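Local coordinates for effector protein Lem4 (lpg1101) (Legionella pneumophila subsp. pneumophila, PDB 6CGK) that is a membrane-associated bacterial effector that removes phosphate from tyrosine, represented here by its haloacid dehalogenase domain in an inactive form, at residues A[14-19]-A[87-92]; A[153-158]-A[181-186]. The protein carries 1 engineered substitution. One frame throughout, in Å; residues are numbered along the deposited sequence.

In the fold
From the N terminus, residues 14-19 run into strand 19-23, the central strand of a five-stranded parallel sheet. Contact 1 closes a long excursion of 67 residues, less than half of it helix, by setting the start of that strand beside 87-92, at the beginning of strand 89-93. The chain then passes through strands 116-118 and 150-154, and contact 2 closes a shorter loop: the rest of helix 157-169 and strand 176-180 lie between 153-158 and 181-186. The two loops follow one another in series, with contact centres about 21 Å apart. They share the sheet, contact 1 where its strands begin and contact 2 where strands 150-154 and 176-180 end, beside the magnesium ion.

Contact 1: residues A[14-19]-A[87-92]; sequences GRVKNI and QVKIVI
The carboxamide of Asn18 is turned so that Gln87 O lies only 9° out of its plane, in line for a hydrogen bond from ND2 at 3.1 Å. The other end of the same amide is held too, since OD1 accepts from Phe149 N, and with both ends gripped the flip of the group is set. The backbone carbonyl of the same asparagine is gripped as well: Lys89 N donates to Asn18 O at 3.0 Å, with 167° at the hydrogen. Val88 CA also approaches Asn18 O at 3.5 Å, and Ile19 CA makes a similar CA-H...O contact with Lys89 O at 3.4 Å. Lys89 and Val20 of strand 19-23 share the next backbone bond, so Ile19 and Lys89 form a parallel bridge.

The apolar contacts sit beside this bridge. Val16 crosses the Lys89 side chain at about a right angle, its CG1 3.8 Å from Lys89 CG and its CG2 4.0 Å from Lys89 CE. A bend at chi2 (-96°) sets Lys89 CD off an extended course, and farther out NZ hydrogen-bonds to His85 NE2. Ile19 CG2 meets Val91 CG2 at 3.7 Å, while Ile90 packs on helix 72-82. The chemistry is thus divided: the Asn18 side chain carries the pairing back to Gln87 O, ahead of the Ile19-Lys89 bridge, and the Lys89 methylenes serve as an apolar surface across Val16.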
ATOM      1  N   GLY A  14      -3.787  11.794  18.268  1.00 89.38           N
ATOM      2  CA  GLY A  14      -2.579  11.289  17.653  1.00 81.68           C
ATOM      3  C   GLY A  14      -2.067  12.230  16.571  1.00 70.94           C
ATOM      4  O   GLY A  14      -2.764  13.139  16.114  1.00 78.81           O
ATOM      5  N   ARG A  15      -0.815  12.016  16.168  1.00 51.76           N
ATOM      6  CA  ARG A  15      -0.237  12.791  15.075  1.00 41.57           C
ATOM      7  C   ARG A  15       0.344  11.862  14.025  1.00 42.94           C
ATOM      8  O   ARG A  15       1.119  10.960  14.347  1.00 44.68           O
ATOM      9  CB  ARG A  15       0.842  13.743  15.554  1.00 41.92           C
ATOM     10  CG  ARG A  15       0.319  14.879  16.388  1.00 38.73           C
ATOM     11  CD  ARG A  15       1.444  15.675  16.959  1.00 38.95           C
ATOM     12  NE  ARG A  15       0.941  16.872  17.607  1.00 39.34           N
ATOM     13  CZ  ARG A  15       0.561  16.932  18.882  1.00 42.03           C
ATOM     14  NH1 ARG A  15       0.625  15.846  19.654  1.00 48.41           N
ATOM     15  NH2 ARG A  15       0.104  18.063  19.377  1.00 39.91           N
ATOM     16  N   VAL A  16      -0.033  12.088  12.775  1.00 35.88           N
ATOM     17  CA  VAL A  16       0.550  11.390  11.635  1.00 41.90           C
ATOM     18  C   VAL A  16       1.056  12.471  10.689  1.00 34.76           C
ATOM     19  O   VAL A  16       0.253  13.185  10.079  1.00 35.41           O
ATOM     20  CB  VAL A  16      -0.470  10.477  10.940  1.00 48.64           C
ATOM     21  CG1 VAL A  16       0.089   9.952   9.622  1.00 48.18           C
ATOM     22  CG2 VAL A  16      -0.866   9.331  11.848  1.00 53.70           C
ATOM     23  N   LYS A  17       2.382  12.597  10.572  1.00 33.49           N
ATOM     24  CA  LYS A  17       2.987  13.617   9.727  1.00 38.44           C
ATOM     25  C   LYS A  17       3.563  13.084   8.425  1.00 33.12           C
ATOM     26  O   LYS A  17       3.736  13.865   7.484  1.00 32.23           O
ATOM     27  CB  LYS A  17       4.128  14.349  10.466  1.00 41.26           C
ATOM     28  CG  LYS A  17       3.691  15.294  11.576  1.00 49.52           C
ATOM     29  CD  LYS A  17       4.846  16.232  12.043  1.00 49.66           C
ATOM     30  N   ASN A  18       3.861  11.787   8.341  1.00 30.25           N
ATOM     31  CA  ASN A  18       4.567  11.218   7.202  1.00 26.45           C
ATOM     32  C   ASN A  18       3.803   9.984   6.755  1.00 24.86           C
ATOM     33  O   ASN A  18       3.614   9.072   7.556  1.00 28.52           O
ATOM     34  CB  ASN A  18       5.995  10.844   7.585  1.00 28.51           C
ATOM     35  CG  ASN A  18       6.753  12.036   8.157  1.00 32.67           C
ATOM     36  OD1 ASN A  18       6.846  13.072   7.505  1.00 32.69           O
ATOM     37  ND2 ASN A  18       7.249  11.906   9.371  1.00 36.88           N
ATOM     38  N   ILE A  19       3.337   9.976   5.507  1.00 27.86           N
ATOM     39  CA  ILE A  19       2.498   8.888   5.003  1.00 28.66           C
ATOM     40  C   ILE A  19       3.056   8.358   3.695  1.00 28.03           C
ATOM     41  O   ILE A  19       3.453   9.131   2.807  1.00 28.05           O
ATOM     42  CB  ILE A  19       1.045   9.346   4.809  1.00 29.65           C
ATOM     43  CG1 ILE A  19       0.501   9.869   6.136  1.00 29.05           C
ATOM     44  CG2 ILE A  19       0.175   8.178   4.287  1.00 32.41           C
ATOM     45  CD1 ILE A  19      -0.916  10.498   5.952  1.00 30.45           C
ATOM     46  N   GLN A  87       6.326   6.901  13.391  1.00 37.41           N
ATOM     47  CA  GLN A  87       6.821   8.113  12.735  1.00 39.52           C
ATOM     48  C   GLN A  87       6.406   8.172  11.266  1.00 35.54           C
ATOM     49  O   GLN A  87       6.260   9.269  10.704  1.00 34.67           O
ATOM     50  CB  GLN A  87       8.343   8.211  12.858  1.00 43.17           C
ATOM     51  CG  GLN A  87       8.836   8.924  14.111  1.00 56.06           C
ATOM     52  CD  GLN A  87       8.991   8.000  15.297  1.00 66.50           C
ATOM     53  OE1 GLN A  87       8.959   6.777  15.159  1.00 74.57           O
ATOM     54  NE2 GLN A  87       9.176   8.581  16.477  1.00 80.51           N
ATOM     55  N   VAL A  88       6.194   7.013  10.638  1.00 33.03           N
ATOM     56  CA  VAL A  88       5.754   6.905   9.252  1.00 33.85           C
ATOM     57  C   VAL A  88       4.612   5.903   9.222  1.00 33.20           C
ATOM     58  O   VAL A  88       4.691   4.859   9.869  1.00 32.62           O
ATOM     59  CB  VAL A  88       6.899   6.449   8.328  1.00 35.38           C
ATOM     60  CG1 VAL A  88       6.430   6.362   6.873  1.00 29.42           C
ATOM     61  CG2 VAL A  88       8.108   7.368   8.514  1.00 32.43           C
ATOM     62  N   LYS A  89       3.534   6.238   8.517  1.00 31.52           N
ATOM     63  CA  LYS A  89       2.395   5.343   8.382  1.00 30.10           C
ATOM     64  C   LYS A  89       2.310   4.868   6.944  1.00 28.35           C
ATOM     65  O   LYS A  89       2.639   5.609   6.014  1.00 28.82           O
ATOM     66  CB  LYS A  89       1.075   6.031   8.770  1.00 36.65           C
ATOM     67  CG  LYS A  89       0.909   6.280  10.269  1.00 52.90           C
ATOM     68  CD  LYS A  89       0.088   5.167  10.909  1.00 61.00           C
ATOM     69  CE  LYS A  89      -0.160   5.429  12.388  1.00 58.52           C
ATOM     70  NZ  LYS A  89      -0.904   4.291  13.017  1.00 61.47           N
ATOM     71  N   ILE A  90       1.849   3.630   6.773  1.00 25.99           N
ATOM     72  CA  ILE A  90       1.661   3.011   5.466  1.00 27.98           C
ATOM     73  C   ILE A  90       0.171   2.916   5.192  1.00 27.17           C
ATOM     74  O   ILE A  90      -0.586   2.427   6.043  1.00 26.98           O
ATOM     75  CB  ILE A  90       2.273   1.598   5.397  1.00 24.37           C
ATOM     76  CG1 ILE A  90       3.751   1.644   5.794  1.00 27.32           C
ATOM     77  CG2 ILE A  90       2.023   0.973   3.996  1.00 24.10           C
ATOM     78  CD1 ILE A  90       4.419   0.210   5.793  1.00 25.59           C
ATOM     79  N   VAL A  91      -0.246   3.371   4.011  1.00 24.25           N
ATOM     80  CA  VAL A  91      -1.638   3.298   3.579  1.00 23.84           C
ATOM     81  C   VAL A  91      -1.650   2.592   2.225  1.00 26.61           C
ATOM     82  O   VAL A  91      -1.006   3.061   1.280  1.00 28.64           O
ATOM     83  CB  VAL A  91      -2.293   4.687   3.452  1.00 19.88           C
ATOM     84  CG1 VAL A  91      -3.729   4.534   2.969  1.00 23.26           C
ATOM     85  CG2 VAL A  91      -2.254   5.455   4.749  1.00 24.72           C
ATOM     86  N   ILE A  92      -2.351   1.462   2.129  1.00 22.99           N
ATOM     87  CA  ILE A  92      -2.505   0.748   0.852  1.00 23.72           C
ATOM     88  C   ILE A  92      -3.847   1.141   0.238  1.00 22.61           C
ATOM     89  O   ILE A  92      -4.895   1.064   0.898  1.00 25.38           O
ATOM     90  CB  ILE A  92      -2.393  -0.773   1.027  1.00 23.03           C
ATOM     91  CG1 ILE A  92      -0.956  -1.125   1.451  1.00 24.42           C
ATOM     92  CG2 ILE A  92      -2.811  -1.457  -0.284  1.00 25.00           C
ATOM     93  CD1 ILE A  92      -0.725  -2.650   1.733  1.00 22.48           C
TER

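Contact 2: residues A[153-158]-A[181-186]. With MG (magnesium ion), chain C.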
ATOM      1  N   CYS A 153       3.443   5.586  -4.576  1.00 29.81           N
ATOM      2  CA  CYS A 153       3.881   4.653  -5.608  1.00 34.48           C
ATOM      3  C   CYS A 153       2.674   4.017  -6.282  1.00 30.31           C
ATOM      4  O   CYS A 153       1.794   3.470  -5.604  1.00 31.91           O
ATOM      5  CB  CYS A 153       4.776   3.563  -5.020  1.00 30.77           C
ATOM      6  SG  CYS A 153       6.276   4.244  -4.329  1.00 35.31           S
ATOM      7  N   ASP A 154       2.630   4.090  -7.615  1.00 31.46           N
ATOM      8  CA  ASP A 154       1.579   3.440  -8.385  1.00 33.18           C
ATOM      9  C   ASP A 154       2.152   3.004  -9.726  1.00 35.54           C
ATOM     10  O   ASP A 154       2.974   3.710 -10.314  1.00 37.90           O
ATOM     11  CB  ASP A 154       0.388   4.381  -8.586  1.00 38.87           C
ATOM     12  CG  ASP A 154      -0.912   3.647  -8.800  1.00 35.70           C
ATOM     13  OD1 ASP A 154      -0.931   2.656  -9.555  1.00 36.99           O
ATOM     14  OD2 ASP A 154      -1.928   4.072  -8.214  1.00 37.72           O
ATOM     15  N   ASP A 155       1.724   1.835 -10.201  1.00 32.04           N
ATOM     16  CA  ASP A 155       2.127   1.386 -11.530  1.00 33.87           C
ATOM     17  C   ASP A 155       1.226   1.930 -12.638  1.00 39.96           C
ATOM     18  O   ASP A 155       1.585   1.833 -13.818  1.00 40.10           O
ATOM     19  CB  ASP A 155       2.128  -0.131 -11.602  1.00 31.54           C
ATOM     20  CG  ASP A 155       0.753  -0.711 -11.360  1.00 31.76           C
ATOM     21  OD1 ASP A 155       0.180  -0.371 -10.314  1.00 33.80           O
ATOM     22  OD2 ASP A 155       0.249  -1.485 -12.205  1.00 36.51           O
ATOM     23  N   ASP A 156       0.054   2.450 -12.291  1.00 47.42           N
ATOM     24  CA  ASP A 156      -0.850   3.066 -13.250  1.00 52.79           C
ATOM     25  C   ASP A 156      -0.649   4.576 -13.130  1.00 55.50           C
ATOM     26  O   ASP A 156      -0.969   5.169 -12.092  1.00 46.30           O
ATOM     27  CB  ASP A 156      -2.292   2.643 -12.968  1.00 48.30           C
ATOM     28  CG  ASP A 156      -3.249   3.016 -14.090  1.00 64.77           C
ATOM     29  OD1 ASP A 156      -3.063   4.089 -14.696  1.00 69.52           O
ATOM     30  OD2 ASP A 156      -4.187   2.236 -14.365  1.00 63.88           O
ATOM     31  N   GLU A 157      -0.065   5.191 -14.166  1.00 51.90           N
ATOM     32  CA  GLU A 157       0.278   6.613 -14.068  1.00 61.88           C
ATOM     33  C   GLU A 157      -0.949   7.449 -13.732  1.00 60.16           C
ATOM     34  O   GLU A 157      -0.884   8.367 -12.905  1.00 60.91           O
ATOM     35  CB  GLU A 157       0.912   7.103 -15.369  1.00 63.13           C
ATOM     36  CG  GLU A 157       1.475   8.513 -15.282  1.00 72.00           C
ATOM     37  CD  GLU A 157       1.937   9.038 -16.628  1.00 80.03           C
ATOM     38  OE1 GLU A 157       1.736   8.334 -17.641  1.00 86.04           O
ATOM     39  OE2 GLU A 157       2.497  10.153 -16.675  1.00 81.57           O
ATOM     40  N   VAL A 158      -2.080   7.126 -14.356  1.00 62.36           N
ATOM     41  CA  VAL A 158      -3.334   7.828 -14.099  1.00 62.97           C
ATOM     42  C   VAL A 158      -3.732   7.696 -12.636  1.00 60.29           C
ATOM     43  O   VAL A 158      -4.008   8.692 -11.956  1.00 57.91           O
ATOM     44  CB  VAL A 158      -4.431   7.287 -15.029  1.00 56.32           C
ATOM     45  CG1 VAL A 158      -5.781   7.850 -14.646  1.00 55.08           C
ATOM     46  CG2 VAL A 158      -4.079   7.616 -16.444  1.00 58.05           C
ATOM     47  N   GLU A 181       6.266   3.403 -11.882  1.00 42.58           N
ATOM     48  CA  GLU A 181       7.165   2.492 -12.573  1.00 42.54           C
ATOM     49  C   GLU A 181       6.368   1.278 -13.027  1.00 42.72           C
ATOM     50  O   GLU A 181       5.282   0.999 -12.511  1.00 43.11           O
ATOM     51  CB  GLU A 181       8.341   2.066 -11.666  1.00 42.53           C
ATOM     52  CG  GLU A 181       9.186   3.221 -11.141  1.00 47.85           C
ATOM     53  CD  GLU A 181      10.134   3.790 -12.179  1.00 51.42           C
ATOM     54  OE1 GLU A 181      10.226   3.220 -13.281  1.00 55.10           O
ATOM     55  OE2 GLU A 181      10.790   4.816 -11.893  1.00 55.44           O
ATOM     56  N   LYS A 182       6.904   0.575 -14.023  1.00 45.14           N
ATOM     57  CA  LYS A 182       6.319  -0.694 -14.422  1.00 45.81           C
ATOM     58  C   LYS A 182       6.471  -1.703 -13.286  1.00 47.52           C
ATOM     59  O   LYS A 182       7.412  -1.622 -12.491  1.00 44.39           O
ATOM     60  CB  LYS A 182       6.988  -1.224 -15.686  1.00 51.98           C
ATOM     61  CG  LYS A 182       6.717  -0.405 -16.940  1.00 52.62           C
ATOM     62  N   PRO A 183       5.553  -2.657 -13.177  1.00 44.34           N
ATOM     63  CA  PRO A 183       5.660  -3.645 -12.100  1.00 43.68           C
ATOM     64  C   PRO A 183       7.024  -4.313 -12.135  1.00 47.65           C
ATOM     65  O   PRO A 183       7.565  -4.620 -13.202  1.00 48.43           O
ATOM     66  CB  PRO A 183       4.527  -4.626 -12.400  1.00 44.18           C
ATOM     67  CG  PRO A 183       3.563  -3.858 -13.250  1.00 44.17           C
ATOM     68  CD  PRO A 183       4.369  -2.873 -14.031  1.00 44.93           C
ATOM     69  N   GLY A 184       7.596  -4.508 -10.954  1.00 47.14           N
ATOM     70  CA  GLY A 184       8.921  -5.064 -10.850  1.00 51.22           C
ATOM     71  C   GLY A 184      10.047  -4.071 -11.025  1.00 51.76           C
ATOM     72  O   GLY A 184      11.212  -4.454 -10.868  1.00 51.97           O
ATOM     73  N   GLN A 185       9.747  -2.810 -11.336  1.00 46.92           N
ATOM     74  CA  GLN A 185      10.773  -1.814 -11.615  1.00 51.14           C
ATOM     75  C   GLN A 185      10.860  -0.729 -10.548  1.00 47.66           C
ATOM     76  O   GLN A 185      11.527   0.287 -10.770  1.00 54.70           O
ATOM     77  CB  GLN A 185      10.529  -1.183 -12.987  1.00 52.90           C
ATOM     78  CG  GLN A 185      10.495  -2.187 -14.123  1.00 58.42           C
ATOM     79  CD  GLN A 185      11.876  -2.699 -14.479  1.00 65.72           C
ATOM     80  OE1 GLN A 185      12.852  -1.948 -14.433  1.00 72.14           O
ATOM     81  NE2 GLN A 185      11.971  -3.980 -14.829  1.00 60.83           N
ATOM     82  N   PHE A 186      10.222  -0.917  -9.396  1.00 45.89           N
ATOM     83  CA  PHE A 186      10.267   0.081  -8.332  1.00 42.73           C
ATOM     84  C   PHE A 186      11.558  -0.042  -7.525  1.00 46.94           C
ATOM     85  O   PHE A 186      12.003  -1.148  -7.208  1.00 47.06           O
ATOM     86  CB  PHE A 186       9.061  -0.075  -7.411  1.00 39.72           C
ATOM     87  CG  PHE A 186       7.765   0.321  -8.050  1.00 44.05           C
ATOM     88  CD1 PHE A 186       7.063  -0.570  -8.838  1.00 47.36           C
ATOM     89  CD2 PHE A 186       7.255   1.594  -7.869  1.00 42.22           C
ATOM     90  CE1 PHE A 186       5.872  -0.200  -9.431  1.00 46.37           C
ATOM     91  CE2 PHE A 186       6.060   1.971  -8.458  1.00 39.01           C
ATOM     92  CZ  PHE A 186       5.370   1.074  -9.239  1.00 45.03           C
TER
HETATM   93 MG    MG C 302      -1.792  -1.190  -9.526  1.00 34.34          MG
HETATM   94  O   HOH W   1      -2.716   0.597 -10.065  1.00 33.97           O
HETATM   95  O   HOH W   2      -2.295  -2.050 -11.316  1.00 32.44           O
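Asp155 meets Glu181, Pro183 and Phe186 at the magnesium site, where strand 150-154 ends. Its CG lies between the backbone N and the carbonyl carbon (chi1 62°). The carboxylate binds magnesium through OD1, at 2.3 Å, and OD2 is not a ligand but accepts from metal-bound water 2 at 2.8 Å. Engineered Asn23 OD1 and Asp25 O are further ligands.

Asp154 acts from the second shell: OD1 accepts from metal-bound water 1 and, in an Asx turn, from Asp156 N at 2.9 Å, the latter coming from above the carboxylate plane. Across the contact, Asp155 CA approaches Glu181 O at 3.3 Å, a buried carbonyl with no hydrogen-bond partner in the model. A type II turn from Lys182 to Gln185 brings Phe186 back, and Glu181 CB sits 3.8 Å over the centre of its ring. The ring's edge faces the strand end, with CZ 3.7 Å from Asp154 O, while CE2 touches Cys153 CB at 4.0 Å.

Consecutive aspartates at the end of this strand, one on the metal and one holding its water, are consistent with motif IV of the haloacid dehalogenase fold.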